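Local coordinates for protein pectate lyase (Erwinia chrysanthemi, PDB 1RU4) that cleaves pectate, the polygalacturonate of plant cell walls, probably by beta-elimination, at residues 133-139 with 157-163; 263-267 with 289-293; 18-22 with 56-60; 1-5 with 355-359; 67-71 with 94-98. All blocks are in the same frame, centred on the assembly; numbering follows the deposited sequence.

Contact 1 of 5, residues 133-139 with 157-163; sequences YVIGSHN and NNGGSYN
N139 and N163 lie side by side with amide planes only 3° apart, two rungs of an asparagine ladder in the right-handed parallel beta-helix. The carbonyl OD1 of N163 accepts the backbone N of N139 at 2.9 Å and, weakly, ND2 of the same residue. Its other branch, ND2, runs back to G136 O at 3.1 Å, and this oxygen lies in the plane of the N163 amide. Matching torsions, chi1 and chi2 both close to -63° in each asparagine, give the two amides the same heading. Next to the ladder S137 OG and S161 OG share a hydrogen bond of 2.8 Å, and H138 N donates to S161 O. Outside that, the H138 and Y162 rings are nearly parallel but slid apart; what lies over the imidazole face is Y162 CB, a CH-pi contact.

At the other end N157 N donates to V134 O, continuing the pairing of strands 132-134 and 154-156, and a type I' turn from N157 to G160 follows. At the turn, Y133 OH donates to N158 OD1 at 2.7 Å, in the plane of that amide carbonyl and at the edge of the tyrosine ring, and I135 CG2 packs on N158 CB.

Second-shell bonds fix the ladder along the helix axis. N157 OD1 receives its own neighbour's N158 N and also K191 N. N139 OD1 takes W117 N and its ND2 reaches G114 O, whereas N163 N is held by N196 OD1 from the following coil.

Contact 2 of 5, residues 263-267 with 289-293; sequences SVAFG and SYKNG
A265 O takes two hydrogen bonds from the next coil: Y290 N at 2.9 Å, nearly in line with the carbonyl, and N292 ND2 at 3.2 Å, which stands above the carbonyl plane, 66° out of it. One peptide oxygen thus serves both the strand pairing and a side chain from the turn that follows. The second backbone link is G267 N to Y290 O, also 3.2 Å, accompanied by a weak bond from G267 N to K291 O.

The N292 amide lies back against the end of strand 264-266. There ND2 serves A265 O and also N295 OD1, while OD1 receives N268 ND2.

The packing divides between two faces. F266 and Y290 share one, where CB meets CB at 4.1 Å and the F266 CB lies at the edge of the tyrosine ring; the phenyl ring leads off toward F228 of the preceding coil. A265 and S289 share the other and both touch F273, with S289 OG bonded to N295 O. K291 CB covers a face of the Y290 ring.

The N292 bond is a feature of this particular turn; the in-register parallel bridges, with like positions stacked coil upon coil, mark the parallel beta-helix.

Contact 3 of 5, residues 18-22 with 56-60; sequences YVAPN and GTYTI
T57 touches P21 through its backbone: its carbonyl oxygen lies 3.4 Å from P21 CG, while its side chain points away from the proline.

Y58 carries the contact. With chi1 at -65° its CG stands beside the backbone N, and the phenol swings across to the 18-22 segment. P21 CG sits over one face of the ring, 3.7 Å above its plane and offset toward the rim, as a CH-pi contact; P21 CD packs on Y58 CZ at 3.6 Å. At the CE2 corner the ring meets the A20-P21 peptide, with P21 N at 3.4 Å, and V19 CG1 approaches the same atom obliquely at 3.9 Å. The hydroxyl passes near V19 O but is hydrogen-bonded to K54 O, which fixes the end of the ring. No hydrogen bond joins the two segments, so apolar and CH-pi packing holds them together.

After Y58 the chain moves off: T59 and I60 turn to the following coil, where I60 O meets S97 OG.

The site lies at the N-terminal end of the parallel beta-helix. Strand 16-19 pairs with strand 50-53, and L53 also touches the Y58 side chain; strand 56-59 pairs with strand 92-95, from which the F94 ring meets the Y58 ring at a small interplanar angle.

Contact 4 of 5, residues 1-5 with 355-359; sequences ADCSS and RDNDG
The N357 amide and the D2 carboxylate meet with planes 58° apart. N357 ND2 keeps D2 OD1 in its own amide plane, in a nearly straight bond of 2.9 Å (175° at the hydrogen), yet reaches that oxygen from above the carboxylate plane. The other amide branch, OD1, accepts C3 N at 2.9 Å, so one side chain grips two successive residues. D2 OD1 is gripped by three donors in all: S4 N approaches nearly along the C-O axis, closing an Asx turn, and S4 OG comes in on the syn side.

Two more carboxylates hold the terminal amino group of A1. D356 OD1 offers its anti lone pair at 2.9 Å, whereas D358 OD2 is met from above its plane at 2.8 Å. Together they form a salt-bridge network that would probably offset the positive charge of the chain terminus.

D358 CB also packs on C3 SG at 3.3 Å, and that sulfur is joined to C89 in a disulfide. R355 NH1 bonds G359 O, and its NH2 makes a salt bridge with D169. Two turns thus face each other at the surface of the beta-helix: the Asx turn at D2, beside the charged terminus and the C3-C89 disulfide, and the type I turn from D356 to G359.

Contact 5 of 5, residues 67-71 with 94-98; sequences GNTIT and FDFSF
N68 and F96 make the close part of this contact. N68 ND2 donates to F96 O at 2.9 Å, with that oxygen exactly in the amide plane, and it also reaches P61 O, so the NH2 group is held twice. The torsion chi1 of 60° sets CG between the backbone N and the carbonyl carbon, bringing the amide in between two phenyl rings. OD1 then lies in the plane of the F98 ring, 3.5 Å from CE1 at its edge, and close to the F96 ring edge at CD2. The amide stands steeply to both rings, at 67° to F96 and 78° to F98. Backbone N68 O likewise sits in the plane of the F96 ring, 3.5 Å from CE2.

In the right-handed parallel beta-helix, 67-71 follows strand 56-59 in one coil, and 94-98 ends the strand that pairs with 56-59 from the next. Between them I70 crosses F96 at about a right angle, CG1 lying 3.9 Å from CE2 at the ring edge. I70 CD1 reaches F94 CD2 at 4.4 Å, a looser touch; the F94 ring also meets those of Y58, F38 and F110.

Elsewhere the fit slackens. T69 turns its side chain away from the 94-98 segment, and its OG1 bonds Y108 O. After F96 the chain is shaped by an Asx turn in which D95 OD1 accepts S97 N.

How the contacts relate
From the N terminus, contact 4 opens first and closes last: residues 1-5 meet 355-359, so the loop it closes contains the other four. Within it they follow in series, without crossing: contact 3 (18-22 with 56-60), contact 5 (67-71 with 94-98), contact 1 and contact 2. Contacts 3 and 5 touch at the N-terminal end of the beta-helix, where I60 N probably donates to D95 O as strands 56-59 and 92-95 pair. Contact 1 joins successive coils further along, its centre about 20 Å from that of contact 5, and contact 2 joins coils on the opposite side of the chain's centre. Contact 4 ties the N terminus to the late 355-359 turn.

Contact 1 of 5, residues 133-139 with 157-163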
# COMPACT_ATOMS: atom_id res chain seq x y z
N TYR A 133 -6.79 -7.69 -7.57
CA TYR A 133 -7.74 -6.76 -8.17
C TYR A 133 -9.04 -6.90 -7.38
O TYR A 133 -9.69 -7.96 -7.41
CB TYR A 133 -7.96 -7.09 -9.65
CG TYR A 133 -8.62 -5.99 -10.45
CD1 TYR A 133 -7.85 -5.03 -11.12
CD2 TYR A 133 -10.01 -5.91 -10.56
CE1 TYR A 133 -8.45 -4.04 -11.88
CE2 TYR A 133 -10.61 -4.91 -11.33
CZ TYR A 133 -9.83 -3.98 -11.99
OH TYR A 133 -10.42 -3.00 -12.76
N VAL A 134 -9.41 -5.84 -6.68
CA VAL A 134 -10.53 -5.88 -5.75
C VAL A 134 -11.73 -5.05 -6.19
O VAL A 134 -11.65 -3.83 -6.26
CB VAL A 134 -10.08 -5.39 -4.35
CG1 VAL A 134 -11.20 -5.59 -3.33
CG2 VAL A 134 -8.82 -6.12 -3.92
N ILE A 135 -12.85 -5.73 -6.47
CA ILE A 135 -14.09 -5.03 -6.79
C ILE A 135 -15.15 -5.27 -5.72
O ILE A 135 -16.22 -4.64 -5.73
CB ILE A 135 -14.65 -5.41 -8.20
CG1 ILE A 135 -15.13 -6.86 -8.23
CG2 ILE A 135 -13.59 -5.16 -9.27
CD1 ILE A 135 -15.81 -7.24 -9.54
N GLY A 136 -14.85 -6.17 -4.79
CA GLY A 136 -15.73 -6.44 -3.66
C GLY A 136 -15.56 -5.39 -2.57
O GLY A 136 -14.74 -4.48 -2.70
N SER A 137 -16.30 -5.54 -1.48
CA SER A 137 -16.30 -4.55 -0.41
C SER A 137 -16.06 -5.13 0.98
O SER A 137 -16.23 -6.33 1.20
CB SER A 137 -17.61 -3.76 -0.42
OG SER A 137 -17.78 -3.06 -1.65
N HIS A 138 -15.64 -4.27 1.90
CA HIS A 138 -15.40 -4.63 3.30
C HIS A 138 -14.33 -5.72 3.47
O HIS A 138 -14.38 -6.51 4.41
CB HIS A 138 -16.71 -5.06 3.97
CG HIS A 138 -17.74 -3.98 4.00
ND1 HIS A 138 -17.68 -2.91 4.86
CD2 HIS A 138 -18.87 -3.80 3.27
CE1 HIS A 138 -18.72 -2.12 4.67
NE2 HIS A 138 -19.45 -2.64 3.70
N ASN A 139 -13.37 -5.73 2.55
CA ASN A 139 -12.27 -6.68 2.60
C ASN A 139 -11.08 -6.05 3.32
O ASN A 139 -10.90 -4.83 3.31
CB ASN A 139 -11.87 -7.09 1.18
CG ASN A 139 -12.99 -7.79 0.44
OD1 ASN A 139 -13.45 -8.86 0.85
ND2 ASN A 139 -13.44 -7.19 -0.65
N ASN A 157 -11.09 -1.12 -7.69
CA ASN A 157 -11.77 -0.50 -8.82
C ASN A 157 -13.19 -1.05 -8.95
O ASN A 157 -13.62 -1.87 -8.15
CB ASN A 157 -10.97 -0.79 -10.10
CG ASN A 157 -11.01 0.34 -11.11
OD1 ASN A 157 -12.01 1.03 -11.26
ND2 ASN A 157 -9.92 0.50 -11.85
N ASN A 158 -13.91 -0.54 -9.95
CA ASN A 158 -15.25 -1.02 -10.31
C ASN A 158 -16.21 -1.25 -9.13
O ASN A 158 -16.80 -2.33 -9.00
CB ASN A 158 -15.12 -2.29 -11.15
CG ASN A 158 -14.18 -2.12 -12.33
OD1 ASN A 158 -13.08 -2.67 -12.35
ND2 ASN A 158 -14.61 -1.33 -13.31
N GLY A 159 -16.33 -0.24 -8.28
CA GLY A 159 -17.27 -0.31 -7.17
C GLY A 159 -16.75 -0.80 -5.83
O GLY A 159 -17.46 -0.72 -4.83
N GLY A 160 -15.52 -1.32 -5.80
CA GLY A 160 -14.94 -1.81 -4.56
C GLY A 160 -14.92 -0.73 -3.49
O GLY A 160 -14.34 0.34 -3.70
N SER A 161 -15.54 -1.01 -2.34
CA SER A 161 -15.67 -0.00 -1.29
C SER A 161 -15.36 -0.51 0.11
O SER A 161 -15.45 -1.71 0.39
CB SER A 161 -17.08 0.59 -1.32
OG SER A 161 -18.06 -0.39 -1.01
N TYR A 162 -15.02 0.42 1.00
CA TYR A 162 -14.75 0.14 2.40
C TYR A 162 -13.72 -0.97 2.62
O TYR A 162 -13.87 -1.82 3.50
CB TYR A 162 -16.05 -0.16 3.15
CG TYR A 162 -17.08 0.93 2.97
CD1 TYR A 162 -18.19 0.74 2.13
CD2 TYR A 162 -16.92 2.17 3.58
CE1 TYR A 162 -19.10 1.77 1.91
CE2 TYR A 162 -17.83 3.20 3.36
CZ TYR A 162 -18.92 2.99 2.52
OH TYR A 162 -19.81 4.02 2.29
N ASN A 163 -12.70 -0.98 1.77
CA ASN A 163 -11.61 -1.94 1.88
C ASN A 163 -10.48 -1.30 2.67
O ASN A 163 -10.24 -0.10 2.56
CB ASN A 163 -11.14 -2.38 0.50
CG ASN A 163 -12.22 -3.13 -0.27
OD1 ASN A 163 -12.64 -4.21 0.13
ND2 ASN A 163 -12.67 -2.54 -1.37
O HOH W 1 -18.44 -4.39 -7.63
O HOH W 2 -18.31 -3.76 -4.27
O HOH W 3 -12.30 -3.22 5.49

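Contact 2 of 5, residues 263-267 with 289-293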
# COMPACT_ATOMS: atom_id res chain seq x y z
N SER A 263 2.96 10.48 6.52
CA SER A 263 3.52 9.63 5.48
C SER A 263 4.84 10.19 4.93
O SER A 263 5.17 11.36 5.15
CB SER A 263 2.49 9.42 4.37
OG SER A 263 1.37 8.71 4.88
N VAL A 264 5.58 9.32 4.25
CA VAL A 264 6.93 9.63 3.78
C VAL A 264 7.12 9.32 2.30
O VAL A 264 6.73 8.25 1.83
CB VAL A 264 7.98 8.80 4.57
CG1 VAL A 264 9.38 9.07 4.04
CG2 VAL A 264 7.90 9.11 6.06
N ALA A 265 7.73 10.25 1.57
CA ALA A 265 8.07 10.03 0.17
C ALA A 265 9.51 10.47 -0.07
O ALA A 265 9.90 11.57 0.31
CB ALA A 265 7.14 10.81 -0.74
N PHE A 266 10.32 9.59 -0.67
CA PHE A 266 11.70 9.95 -0.98
C PHE A 266 12.22 9.20 -2.19
O PHE A 266 11.74 8.11 -2.52
CB PHE A 266 12.61 9.70 0.24
CG PHE A 266 12.98 8.26 0.46
CD1 PHE A 266 14.01 7.66 -0.27
CD2 PHE A 266 12.32 7.49 1.42
CE1 PHE A 266 14.37 6.33 -0.07
CE2 PHE A 266 12.67 6.16 1.64
CZ PHE A 266 13.70 5.58 0.89
N GLY A 267 13.20 9.80 -2.87
CA GLY A 267 13.87 9.14 -3.97
C GLY A 267 13.05 8.78 -5.20
O GLY A 267 13.50 8.00 -6.03
N SER A 289 8.94 14.71 3.00
CA SER A 289 9.32 14.42 1.62
C SER A 289 10.78 14.80 1.41
O SER A 289 11.18 15.93 1.71
CB SER A 289 8.42 15.19 0.65
OG SER A 289 8.56 14.71 -0.67
N TYR A 290 11.58 13.86 0.90
CA TYR A 290 13.03 14.01 0.78
C TYR A 290 13.62 13.56 -0.55
O TYR A 290 13.33 12.47 -1.03
CB TYR A 290 13.71 13.24 1.93
CG TYR A 290 15.22 13.13 1.85
CD1 TYR A 290 16.03 14.24 2.08
CD2 TYR A 290 15.84 11.91 1.59
CE1 TYR A 290 17.43 14.13 2.06
CE2 TYR A 290 17.24 11.79 1.57
CZ TYR A 290 18.02 12.91 1.81
OH TYR A 290 19.39 12.81 1.80
N LYS A 291 14.43 14.43 -1.14
CA LYS A 291 15.21 14.12 -2.34
C LYS A 291 14.45 13.38 -3.45
O LYS A 291 14.89 12.34 -3.94
CB LYS A 291 16.48 13.35 -1.93
CG LYS A 291 17.62 13.41 -2.94
CD LYS A 291 18.96 13.08 -2.29
CE LYS A 291 19.40 14.18 -1.33
NZ LYS A 291 20.77 13.96 -0.78
N ASN A 292 13.28 13.91 -3.80
CA ASN A 292 12.52 13.43 -4.96
C ASN A 292 12.85 14.39 -6.10
O ASN A 292 13.56 15.37 -5.90
CB ASN A 292 11.01 13.50 -4.69
CG ASN A 292 10.57 12.61 -3.55
OD1 ASN A 292 10.43 11.40 -3.70
ND2 ASN A 292 10.31 13.23 -2.39
N GLY A 293 12.34 14.10 -7.30
CA GLY A 293 12.50 15.04 -8.40
C GLY A 293 11.88 16.37 -7.99
O GLY A 293 12.44 17.44 -8.22

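Contact 3 of 5, residues 18-22 with 56-60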
# COMPACT_ATOMS: atom_id res chain seq x y z
N TYR A 18 -6.82 -26.66 7.79
CA TYR A 18 -5.37 -26.71 7.63
C TYR A 18 -4.98 -27.00 6.18
O TYR A 18 -5.37 -28.02 5.60
CB TYR A 18 -4.76 -27.76 8.56
CG TYR A 18 -4.82 -27.40 10.02
CD1 TYR A 18 -5.99 -27.59 10.76
CD2 TYR A 18 -3.70 -26.91 10.68
CE1 TYR A 18 -6.03 -27.31 12.13
CE2 TYR A 18 -3.73 -26.62 12.04
CZ TYR A 18 -4.90 -26.82 12.76
OH TYR A 18 -4.92 -26.55 14.10
N VAL A 19 -4.19 -26.08 5.61
CA VAL A 19 -3.77 -26.16 4.22
C VAL A 19 -2.25 -26.09 4.11
O VAL A 19 -1.59 -25.44 4.91
CB VAL A 19 -4.41 -24.99 3.41
CG1 VAL A 19 -3.81 -24.90 2.01
CG2 VAL A 19 -5.91 -25.18 3.33
N ALA A 20 -1.71 -26.81 3.12
CA ALA A 20 -0.27 -26.80 2.85
C ALA A 20 -0.07 -26.91 1.34
O ALA A 20 -0.99 -27.29 0.62
CB ALA A 20 0.41 -27.96 3.56
N PRO A 21 1.12 -26.54 0.84
CA PRO A 21 1.40 -26.62 -0.60
C PRO A 21 1.19 -28.02 -1.19
O PRO A 21 0.74 -28.15 -2.33
CB PRO A 21 2.87 -26.20 -0.68
CG PRO A 21 2.99 -25.21 0.44
CD PRO A 21 2.25 -25.92 1.55
N ASN A 22 1.51 -29.05 -0.41
CA ASN A 22 1.34 -30.43 -0.86
C ASN A 22 0.02 -31.05 -0.39
O ASN A 22 -0.14 -32.27 -0.42
CB ASN A 22 2.52 -31.29 -0.42
CG ASN A 22 2.62 -31.44 1.09
OD1 ASN A 22 2.01 -30.68 1.85
ND2 ASN A 22 3.40 -32.42 1.54
N GLY A 56 5.06 -21.06 3.56
CA GLY A 56 5.76 -21.62 2.41
C GLY A 56 5.31 -20.97 1.11
O GLY A 56 4.71 -19.90 1.13
N THR A 57 5.61 -21.64 -0.00
CA THR A 57 5.24 -21.14 -1.32
C THR A 57 4.18 -22.02 -1.97
O THR A 57 4.32 -23.25 -2.02
CB THR A 57 6.48 -21.06 -2.26
OG1 THR A 57 7.44 -20.17 -1.69
CG2 THR A 57 6.08 -20.54 -3.64
N TYR A 58 3.12 -21.38 -2.44
CA TYR A 58 2.01 -22.03 -3.12
C TYR A 58 2.12 -21.66 -4.60
O TYR A 58 1.88 -20.52 -4.98
CB TYR A 58 0.69 -21.56 -2.52
CG TYR A 58 0.52 -21.97 -1.08
CD1 TYR A 58 1.22 -21.33 -0.05
CD2 TYR A 58 -0.30 -23.05 -0.74
CE1 TYR A 58 1.13 -21.76 1.27
CE2 TYR A 58 -0.41 -23.49 0.58
CZ TYR A 58 0.31 -22.84 1.58
OH TYR A 58 0.23 -23.30 2.87
N THR A 59 2.53 -22.63 -5.41
CA THR A 59 2.80 -22.37 -6.83
C THR A 59 1.65 -22.72 -7.76
O THR A 59 1.21 -23.87 -7.83
CB THR A 59 4.07 -23.12 -7.28
OG1 THR A 59 5.17 -22.77 -6.43
CG2 THR A 59 4.43 -22.77 -8.72
N ILE A 60 1.15 -21.70 -8.47
CA ILE A 60 0.10 -21.90 -9.47
C ILE A 60 0.80 -22.03 -10.82
O ILE A 60 1.53 -21.12 -11.24
CB ILE A 60 -0.89 -20.71 -9.52
CG1 ILE A 60 -1.57 -20.50 -8.16
CG2 ILE A 60 -1.96 -20.95 -10.59
CD1 ILE A 60 -0.76 -19.68 -7.17

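Contact 4 of 5, residues 1-5 with 355-359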
# COMPACT_ATOMS: atom_id res chain seq x y z
N ALA A 1 4.64 -6.24 17.32
CA ALA A 1 4.94 -7.31 18.31
C ALA A 1 5.25 -8.63 17.62
O ALA A 1 5.12 -8.76 16.40
CB ALA A 1 3.77 -7.48 19.27
N ASP A 2 5.65 -9.62 18.42
CA ASP A 2 6.00 -10.95 17.94
C ASP A 2 4.84 -11.90 18.21
O ASP A 2 4.60 -12.28 19.36
CB ASP A 2 7.27 -11.42 18.67
CG ASP A 2 7.73 -12.80 18.24
OD1 ASP A 2 7.07 -13.47 17.43
OD2 ASP A 2 8.79 -13.24 18.75
N CYS A 3 4.12 -12.28 17.16
CA CYS A 3 3.00 -13.22 17.29
C CYS A 3 3.31 -14.63 16.77
O CYS A 3 2.39 -15.38 16.46
CB CYS A 3 1.73 -12.67 16.61
SG CYS A 3 1.90 -12.03 14.91
N SER A 4 4.59 -14.99 16.72
CA SER A 4 4.99 -16.31 16.24
C SER A 4 4.47 -17.48 17.08
O SER A 4 4.34 -18.59 16.58
CB SER A 4 6.51 -16.40 16.08
OG SER A 4 7.17 -16.25 17.33
N SER A 5 4.17 -17.22 18.35
CA SER A 5 3.67 -18.27 19.24
C SER A 5 2.17 -18.54 19.09
O SER A 5 1.64 -19.47 19.70
CB SER A 5 3.99 -17.94 20.70
OG SER A 5 3.28 -16.79 21.14
N ARG A 355 9.58 -5.78 8.68
CA ARG A 355 8.49 -5.51 9.61
C ARG A 355 8.53 -6.58 10.69
O ARG A 355 9.19 -7.62 10.52
CB ARG A 355 7.14 -5.64 8.90
CG ARG A 355 6.86 -4.61 7.82
CD ARG A 355 5.60 -4.99 7.05
NE ARG A 355 5.22 -3.99 6.06
CZ ARG A 355 4.53 -2.89 6.33
NH1 ARG A 355 4.13 -2.63 7.57
NH2 ARG A 355 4.23 -2.04 5.35
N ASP A 356 7.84 -6.34 11.80
CA ASP A 356 7.65 -7.38 12.81
C ASP A 356 6.83 -8.46 12.11
O ASP A 356 6.18 -8.19 11.10
CB ASP A 356 6.83 -6.86 14.00
CG ASP A 356 7.58 -5.86 14.86
OD1 ASP A 356 7.02 -5.48 15.91
OD2 ASP A 356 8.71 -5.46 14.51
N ASN A 357 6.82 -9.68 12.66
CA ASN A 357 6.03 -10.73 12.03
C ASN A 357 4.52 -10.50 12.14
O ASN A 357 3.74 -11.18 11.48
CB ASN A 357 6.44 -12.13 12.53
CG ASN A 357 6.30 -12.29 14.03
OD1 ASN A 357 5.45 -11.68 14.66
ND2 ASN A 357 7.14 -13.14 14.60
N ASP A 358 4.11 -9.52 12.95
CA ASP A 358 2.70 -9.16 13.02
C ASP A 358 2.34 -8.04 12.04
O ASP A 358 1.18 -7.65 11.92
CB ASP A 358 2.26 -8.81 14.47
CG ASP A 358 2.70 -7.42 14.94
OD1 ASP A 358 3.47 -6.72 14.24
OD2 ASP A 358 2.27 -7.03 16.04
N GLY A 359 3.36 -7.53 11.35
CA GLY A 359 3.16 -6.50 10.35
C GLY A 359 3.67 -5.11 10.72
O GLY A 359 3.84 -4.27 9.84

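Contact 5 of 5, residues 67-71 with 94-98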
# COMPACT_ATOMS: atom_id res chain seq x y z
N GLY A 67 -4.67 -17.23 -18.63
CA GLY A 67 -4.70 -16.72 -17.27
C GLY A 67 -4.79 -17.84 -16.25
O GLY A 67 -5.28 -18.93 -16.57
N ASN A 68 -4.32 -17.59 -15.03
CA ASN A 68 -4.36 -18.61 -13.97
C ASN A 68 -4.84 -18.03 -12.64
O ASN A 68 -4.53 -18.55 -11.56
CB ASN A 68 -3.00 -19.29 -13.83
CG ASN A 68 -1.88 -18.32 -13.48
OD1 ASN A 68 -2.10 -17.12 -13.36
ND2 ASN A 68 -0.67 -18.85 -13.30
N THR A 69 -5.65 -16.97 -12.75
CA THR A 69 -6.24 -16.24 -11.63
C THR A 69 -7.02 -17.12 -10.64
O THR A 69 -7.67 -18.08 -11.04
CB THR A 69 -7.23 -15.19 -12.17
OG1 THR A 69 -6.55 -14.34 -13.10
CG2 THR A 69 -7.83 -14.34 -11.05
N ILE A 70 -6.92 -16.79 -9.36
CA ILE A 70 -7.76 -17.41 -8.34
C ILE A 70 -8.83 -16.38 -7.99
O ILE A 70 -8.51 -15.26 -7.59
CB ILE A 70 -6.97 -17.77 -7.06
CG1 ILE A 70 -5.90 -18.82 -7.38
CG2 ILE A 70 -7.93 -18.32 -5.99
CD1 ILE A 70 -5.03 -19.19 -6.18
N THR A 71 -10.09 -16.75 -8.18
CA THR A 71 -11.21 -15.85 -7.90
C THR A 71 -11.81 -16.09 -6.52
O THR A 71 -12.13 -17.22 -6.14
CB THR A 71 -12.32 -15.99 -8.97
OG1 THR A 71 -11.81 -15.59 -10.24
CG2 THR A 71 -13.52 -15.11 -8.61
N PHE A 94 2.00 -16.81 -2.72
CA PHE A 94 1.32 -17.37 -3.89
C PHE A 94 2.04 -16.90 -5.15
O PHE A 94 1.99 -15.72 -5.50
CB PHE A 94 -0.15 -16.96 -3.91
CG PHE A 94 -0.97 -17.61 -2.83
CD1 PHE A 94 -0.83 -17.23 -1.50
CD2 PHE A 94 -1.88 -18.62 -3.14
CE1 PHE A 94 -1.57 -17.85 -0.49
CE2 PHE A 94 -2.63 -19.25 -2.14
CZ PHE A 94 -2.47 -18.86 -0.81
N ASP A 95 2.71 -17.84 -5.81
CA ASP A 95 3.51 -17.57 -7.00
C ASP A 95 2.76 -18.01 -8.25
O ASP A 95 2.57 -19.21 -8.47
CB ASP A 95 4.85 -18.32 -6.89
CG ASP A 95 5.82 -18.00 -8.01
OD1 ASP A 95 5.49 -17.19 -8.90
OD2 ASP A 95 6.93 -18.56 -7.99
N PHE A 96 2.35 -17.05 -9.07
CA PHE A 96 1.59 -17.34 -10.28
C PHE A 96 2.43 -17.67 -11.51
O PHE A 96 1.91 -17.83 -12.62
CB PHE A 96 0.57 -16.23 -10.54
CG PHE A 96 -0.57 -16.23 -9.56
CD1 PHE A 96 -0.44 -15.64 -8.30
CD2 PHE A 96 -1.77 -16.87 -9.88
CE1 PHE A 96 -1.48 -15.69 -7.38
CE2 PHE A 96 -2.82 -16.93 -8.96
CZ PHE A 96 -2.67 -16.34 -7.70
N SER A 97 3.74 -17.75 -11.30
CA SER A 97 4.69 -18.31 -12.27
C SER A 97 4.88 -17.68 -13.65
O SER A 97 5.49 -18.31 -14.53
CB SER A 97 4.38 -19.80 -12.46
OG SER A 97 4.33 -20.48 -11.21
N PHE A 98 4.41 -16.46 -13.86
CA PHE A 98 4.59 -15.83 -15.17
C PHE A 98 6.03 -15.43 -15.47
O PHE A 98 6.72 -14.88 -14.61
CB PHE A 98 3.70 -14.59 -15.31
CG PHE A 98 2.36 -14.87 -15.90
CD1 PHE A 98 1.36 -15.45 -15.13
CD2 PHE A 98 2.10 -14.58 -17.24
CE1 PHE A 98 0.11 -15.74 -15.69
CE2 PHE A 98 0.86 -14.86 -17.80
CZ PHE A 98 -0.14 -15.44 -17.02